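Local atomic coordinates of ribosome-inactivating protein (Lychnis chalcedonica, PDB entry 2G5X), a protein that belongs to the ribosome-inactivating proteins of plants, here a single chain in which a mixed beta sheet packs against a group of helices. Residues Ile59-Arg64 against Ala158-Ile163; Gly97-Lys100 against Asp105-Val108; Leu113-Ala116 against Asp121-Asn124. All coordinates share one frame; numbering follows the deposited sequence.

How the interactions relate
Interaction 1 lies in the core and is wholly apolar, joining strand 58-64 of the sheet to helix 154-173. Interaction 3 is partly buried and adjoins it: Leu-122, which packs on Cys-115 and Ala-116, also packs on Ala-161 and Leu-162 of that helix. Its chemistry is mixed, one carboxylate-to-backbone hydrogen bond beside apolar packing. Interaction 2 sits at the surface, with its centre about 17 Å from that of interaction 1 and about 22 Å from that of interaction 3. There a lysine and a water serve a backbone carbonyl at the edge of the sheet. Interactions 2 and 3 follow one another within the long loop that interaction 1 closes.

Interaction 1: Ile59-Arg64 against Ala158-Ile163; sequences ITLAFR and AKFALI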
# COMPACT_ATOMS: atom_id res chain seq x y z
N ILE A 59 2.78 8.96 9.27
CA ILE A 59 2.59 9.26 7.86
C ILE A 59 1.30 8.56 7.46
O ILE A 59 1.12 7.38 7.74
CB ILE A 59 3.75 8.74 6.97
CG1 ILE A 59 5.00 9.60 7.19
CG2 ILE A 59 3.33 8.78 5.50
CD1 ILE A 59 6.19 9.18 6.35
N THR A 60 0.39 9.30 6.82
CA THR A 60 -0.89 8.73 6.40
C THR A 60 -0.91 8.48 4.89
O THR A 60 -0.77 9.41 4.10
CB THR A 60 -2.06 9.67 6.78
OG1 THR A 60 -2.04 9.91 8.19
CG2 THR A 60 -3.40 9.04 6.40
N LEU A 61 -1.08 7.22 4.50
CA LEU A 61 -1.12 6.84 3.09
C LEU A 61 -2.55 6.91 2.56
O LEU A 61 -3.50 6.63 3.29
CB LEU A 61 -0.62 5.41 2.91
CG LEU A 61 0.77 5.04 3.44
CD1 LEU A 61 1.00 3.54 3.24
CD2 LEU A 61 1.83 5.84 2.71
N ALA A 62 -2.70 7.25 1.28
CA ALA A 62 -4.03 7.33 0.66
C ALA A 62 -4.10 6.38 -0.53
O ALA A 62 -3.33 6.51 -1.48
CB ALA A 62 -4.33 8.75 0.22
N PHE A 63 -5.03 5.42 -0.48
CA PHE A 63 -5.21 4.46 -1.56
C PHE A 63 -6.55 4.62 -2.27
O PHE A 63 -7.59 4.76 -1.61
CB PHE A 63 -5.16 3.01 -1.04
CG PHE A 63 -3.84 2.60 -0.47
CD1 PHE A 63 -3.56 2.77 0.88
CD2 PHE A 63 -2.87 2.01 -1.28
CE1 PHE A 63 -2.35 2.36 1.43
CE2 PHE A 63 -1.66 1.59 -0.75
CZ PHE A 63 -1.39 1.76 0.61
N ARG A 64 -6.54 4.60 -3.60
CA ARG A 64 -7.78 4.69 -4.37
C ARG A 64 -8.53 3.40 -4.00
O ARG A 64 -7.97 2.31 -4.09
CB ARG A 64 -7.47 4.74 -5.87
CG ARG A 64 -8.71 4.65 -6.78
CD ARG A 64 -8.40 5.13 -8.20
NE ARG A 64 -8.22 6.58 -8.25
CZ ARG A 64 -7.07 7.19 -8.52
NH1 ARG A 64 -5.97 6.48 -8.79
NH2 ARG A 64 -7.00 8.51 -8.51
N ALA A 158 10.29 7.65 -3.59
CA ALA A 158 10.03 6.44 -4.37
C ALA A 158 10.30 5.16 -3.59
O ALA A 158 9.53 4.20 -3.68
CB ALA A 158 10.86 6.45 -5.65
N LYS A 159 11.39 5.13 -2.83
CA LYS A 159 11.75 3.95 -2.05
C LYS A 159 10.71 3.70 -0.96
O LYS A 159 10.27 2.57 -0.77
CB LYS A 159 13.13 4.13 -1.44
CG LYS A 159 14.27 4.05 -2.44
CD LYS A 159 15.56 3.66 -1.74
CE LYS A 159 15.36 2.46 -0.83
NZ LYS A 159 16.68 1.87 -0.45
N PHE A 160 10.33 4.76 -0.26
CA PHE A 160 9.34 4.66 0.80
C PHE A 160 8.02 4.15 0.23
O PHE A 160 7.36 3.29 0.82
CB PHE A 160 9.12 6.04 1.45
CG PHE A 160 7.93 6.10 2.36
CD1 PHE A 160 7.90 5.38 3.54
CD2 PHE A 160 6.82 6.88 2.02
CE1 PHE A 160 6.78 5.41 4.38
CE2 PHE A 160 5.70 6.92 2.85
CZ PHE A 160 5.68 6.19 4.03
N ALA A 161 7.63 4.67 -0.92
CA ALA A 161 6.38 4.26 -1.57
C ALA A 161 6.38 2.79 -2.00
O ALA A 161 5.41 2.08 -1.78
CB ALA A 161 6.11 5.15 -2.78
N LEU A 162 7.47 2.34 -2.61
CA LEU A 162 7.55 0.96 -3.07
C LEU A 162 7.51 -0.04 -1.92
O LEU A 162 6.85 -1.08 -2.02
CB LEU A 162 8.83 0.75 -3.89
CG LEU A 162 8.78 1.31 -5.32
CD1 LEU A 162 10.17 1.26 -5.93
CD2 LEU A 162 7.79 0.51 -6.15
N ILE A 163 8.20 0.26 -0.82
CA ILE A 163 8.19 -0.64 0.32
C ILE A 163 6.78 -0.69 0.91
O ILE A 163 6.29 -1.76 1.27
CB ILE A 163 9.19 -0.18 1.41
CG1 ILE A 163 10.62 -0.24 0.87
CG2 ILE A 163 9.06 -1.07 2.64
CD1 ILE A 163 11.67 0.36 1.81
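The outer end of the Phe-160 ring meets two aliphatic side chains of the strand, Ile-59 and Leu-61, and carries the whole contact from the helix side. Phe-160 has CG anti to its backbone N (chi1 168°), which extends the ring from helix 154-173 toward the sheet and brings CZ and CE2 to the front. Ile-59 reaches back from the opposite direction and touches the ring with two branches. Its CG2 methyl stands 3.8 Å from Phe-160 CZ. The other branch runs out straight through CG1 (chi2 -179°), so that the Ile-59 CD1 methyl also comes to 3.8 Å from Phe-160 CZ. The ring tip thus rests against a forked surface. Leu-61, two residues further along and on the same face of the strand, comes in at a slant to the phenylalanine. Its CD2 methyl lies 4.0 Å from Phe-160 CE2, and the Ile-59 CG2 methyl is just as near to that ring carbon. Both approaches to the ring are oblique, neither flat over a face nor squarely at an edge.

No hydrogen bond crosses the contact, which consists of van der Waals packing among three buried side chains. Further residues enlarge the same core: Phe-144 and Leu-140 of helix 137-145 touch Ile-59 and Phe-160 respectively, while Phe-73 and Leu-70 of the neighbouring strand 69-76 touch Ile-59 and Leu-61. Thr-60, between the two contact residues, turns to the other face of the strand and bonds there to Asn-49. This is helix-on-sheet packing in the ribosome-inactivating protein fold, an aromatic residue of the long helix 154-173 lodging against aliphatic residues of an inner strand of the mixed sheet.

Interaction 2: Gly97-Lys100 against Asp105-Val108; sequences GKYK and DAEV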
# COMPACT_ATOMS: atom_id res chain seq x y z
N GLY A 97 -7.10 19.67 -5.87
CA GLY A 97 -8.23 20.51 -5.52
C GLY A 97 -9.10 19.95 -4.41
O GLY A 97 -9.70 20.71 -3.65
N LYS A 98 -9.17 18.63 -4.31
CA LYS A 98 -9.98 17.98 -3.29
C LYS A 98 -9.12 17.33 -2.20
O LYS A 98 -9.53 16.34 -1.59
CB LYS A 98 -10.88 16.92 -3.94
CG LYS A 98 -10.14 15.91 -4.79
CD LYS A 98 -11.08 14.90 -5.44
CE LYS A 98 -11.69 13.95 -4.41
NZ LYS A 98 -12.55 12.91 -5.05
N TYR A 99 -7.95 17.90 -1.95
CA TYR A 99 -7.03 17.36 -0.95
C TYR A 99 -7.67 17.18 0.42
O TYR A 99 -7.38 16.21 1.14
CB TYR A 99 -5.78 18.25 -0.84
CG TYR A 99 -5.95 19.48 0.02
CD1 TYR A 99 -5.65 19.46 1.38
CD2 TYR A 99 -6.45 20.67 -0.52
CE1 TYR A 99 -5.83 20.59 2.18
CE2 TYR A 99 -6.64 21.80 0.26
CZ TYR A 99 -6.33 21.76 1.61
OH TYR A 99 -6.52 22.87 2.39
N LYS A 100 -8.56 18.09 0.78
CA LYS A 100 -9.24 18.05 2.08
C LYS A 100 -10.29 16.95 2.16
O LYS A 100 -10.61 16.47 3.25
CB LYS A 100 -9.88 19.41 2.36
CG LYS A 100 -10.34 19.61 3.80
CD LYS A 100 -9.17 19.58 4.77
CE LYS A 100 -9.60 19.96 6.17
NZ LYS A 100 -8.49 19.88 7.15
N ASP A 105 -7.65 15.34 7.65
CA ASP A 105 -7.01 16.24 8.60
C ASP A 105 -5.97 17.21 8.04
O ASP A 105 -5.39 17.99 8.80
CB ASP A 105 -6.36 15.41 9.72
CG ASP A 105 -7.32 14.42 10.34
OD1 ASP A 105 -8.42 14.84 10.77
OD2 ASP A 105 -6.98 13.21 10.40
N ALA A 106 -5.74 17.17 6.74
CA ALA A 106 -4.75 18.05 6.11
C ALA A 106 -5.00 19.53 6.37
O ALA A 106 -6.13 20.01 6.27
CB ALA A 106 -4.70 17.79 4.61
N GLU A 107 -3.93 20.25 6.70
CA GLU A 107 -4.00 21.69 6.97
C GLU A 107 -3.51 22.51 5.78
O GLU A 107 -3.88 23.68 5.63
CB GLU A 107 -3.17 22.02 8.21
CG GLU A 107 -3.77 21.48 9.50
CD GLU A 107 -2.88 21.69 10.71
OE1 GLU A 107 -1.86 20.98 10.83
OE2 GLU A 107 -3.20 22.57 11.54
N VAL A 108 -2.67 21.91 4.95
CA VAL A 108 -2.15 22.59 3.77
C VAL A 108 -1.85 21.61 2.63
O VAL A 108 -1.56 20.43 2.86
CB VAL A 108 -0.84 23.37 4.08
CG1 VAL A 108 -1.10 24.46 5.11
CG2 VAL A 108 0.25 22.42 4.56
O HOH W 1 -6.85 22.50 5.01
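Tyr-99 sets the CD1-CE1 edge of its ring against the methyl of Ala-106, with CD1 3.8 Å from Ala-106 CB and the methyl near the ring plane. Within its own segment the ring has Lys-100 CB over the centre of one face. From there the lysine chain bends at chi2 (64°) and then runs straight, bringing its ammonium group to the loop backbone. Lys-100 NZ donates to Ala-106 O at 2.5 Å, a length short enough to be doubtful in detail, and, weakly, to Thr-104 O. At Ala-106 O the donor stands 30° out of the carbonyl plane, and the C=O...N angle is 144°.

In the fold, this joins the short helix 99-102 to the chain entering strand 108-109, the outermost strand beside 83-87, whose Ala-85 and Phe-87 also touch Tyr-99. A water bridges the two segments: it donates to Ala-106 O at 2.9 Å and is hydrogen-bonded to Tyr-99 OH at 2.7 Å. The Ala-106 carbonyl therefore takes two bonds, one from the lysine and one from the water that links it to the phenol. Asp-105 turns away from the helix and forms a salt bridge with Arg-1.

Interaction 3: Leu113-Ala116 against Asp121-Asn124; sequences LPCA and DLQN
The carboxylate of Asp-121 is the flat group here, and Cys-115 and Ala-116 border its OD2 end. There Ala-116 N donates a nearly straight hydrogen bond to Asp-121 OD2, 2.8 Å long with an N-H...O angle of 164°. It uses the anti lone pair, the one pointing away from OD1. The Ala-116 methyl, its CB 3.4 Å from Asp-121 OD2, and Cys-115, whose CB lies 3.8 Å from the same Asp-121 OD2, stand off to opposite sides of the carboxylate plane. Both lie beyond OD2, tilted from the plane and not stacked on the faces. The second oxygen, OD1, turns to Lys-125 one helical turn further on, in a salt bridge. The carboxylate reaches the loop because Asp-121 CG is anti to the backbone N (chi1 -164°), directing the group back along the chain.

Leu-122 makes the apolar half of the contact. Its CD2 methyl lies against both Cys-115 SG, 4.0 Å away, and Ala-116 O, only 3.3 Å from Leu-122 CD2, two atoms on the same side of it. The same side chain, CD2 included, also packs on Ala-161, Leu-162 and Ile-165 of helix 154-173, while Cys-115 touches Val-157 of that helix. The loop and the first part of helix 119-126 are thus joined to each other and to the long helix. Thr-118, just before the helix, accepts a hydrogen bond at OG1 from Asp-121 N.

Chemically, the polar balance is uneven: the Ala-116 N-H is well satisfied by an anionic oxygen, whereas its carbonyl oxygen is buried against a leucine methyl with no hydrogen-bonding partner in the model. Lys-125 and the nearby helix N-terminus would be expected to favour the charged form of Asp-121.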
# COMPACT_ATOMS: atom_id res chain seq x y z
N LEU A 113 4.70 15.84 -5.47
CA LEU A 113 5.87 15.03 -5.13
C LEU A 113 6.81 14.90 -6.33
O LEU A 113 6.37 14.99 -7.48
CB LEU A 113 5.44 13.64 -4.67
CG LEU A 113 4.78 13.55 -3.29
CD1 LEU A 113 4.21 12.15 -3.08
CD2 LEU A 113 5.81 13.88 -2.21
N PRO A 114 8.11 14.69 -6.07
CA PRO A 114 9.13 14.55 -7.11
C PRO A 114 9.12 13.24 -7.90
O PRO A 114 10.14 12.84 -8.45
CB PRO A 114 10.43 14.76 -6.34
CG PRO A 114 10.12 14.18 -5.00
CD PRO A 114 8.72 14.72 -4.73
N CYS A 115 7.98 12.56 -7.93
CA CYS A 115 7.87 11.31 -8.69
C CYS A 115 6.41 10.93 -8.94
O CYS A 115 5.50 11.50 -8.33
CB CYS A 115 8.59 10.17 -7.97
SG CYS A 115 7.76 9.48 -6.52
N ALA A 116 6.20 9.99 -9.86
CA ALA A 116 4.85 9.52 -10.21
C ALA A 116 4.46 8.27 -9.43
O ALA A 116 5.29 7.65 -8.76
CB ALA A 116 4.76 9.26 -11.71
N ASP A 121 7.79 4.40 -12.94
CA ASP A 121 8.51 5.59 -12.47
C ASP A 121 9.06 5.42 -11.06
O ASP A 121 10.14 5.92 -10.75
CB ASP A 121 7.62 6.84 -12.52
CG ASP A 121 8.42 8.13 -12.42
OD1 ASP A 121 9.37 8.30 -13.22
OD2 ASP A 121 8.12 8.97 -11.56
N LEU A 122 8.32 4.72 -10.20
CA LEU A 122 8.79 4.50 -8.84
C LEU A 122 10.13 3.77 -8.84
O LEU A 122 11.04 4.15 -8.10
CB LEU A 122 7.76 3.69 -8.03
CG LEU A 122 6.50 4.45 -7.61
CD1 LEU A 122 5.53 3.49 -6.94
CD2 LEU A 122 6.86 5.59 -6.65
N GLN A 123 10.25 2.74 -9.67
CA GLN A 123 11.50 1.99 -9.75
C GLN A 123 12.61 2.84 -10.37
O GLN A 123 13.77 2.74 -9.96
CB GLN A 123 11.29 0.69 -10.54
CG GLN A 123 10.32 -0.28 -9.88
CD GLN A 123 9.97 -1.48 -10.76
OE1 GLN A 123 10.58 -2.54 -10.65
NE2 GLN A 123 8.99 -1.30 -11.63
N ASN A 124 12.27 3.67 -11.34
CA ASN A 124 13.26 4.53 -11.98
C ASN A 124 13.83 5.55 -10.99
O ASN A 124 15.03 5.80 -10.96
CB ASN A 124 12.67 5.26 -13.19
CG ASN A 124 12.44 4.34 -14.38
OD1 ASN A 124 13.20 3.41 -14.61
ND2 ASN A 124 11.39 4.62 -15.15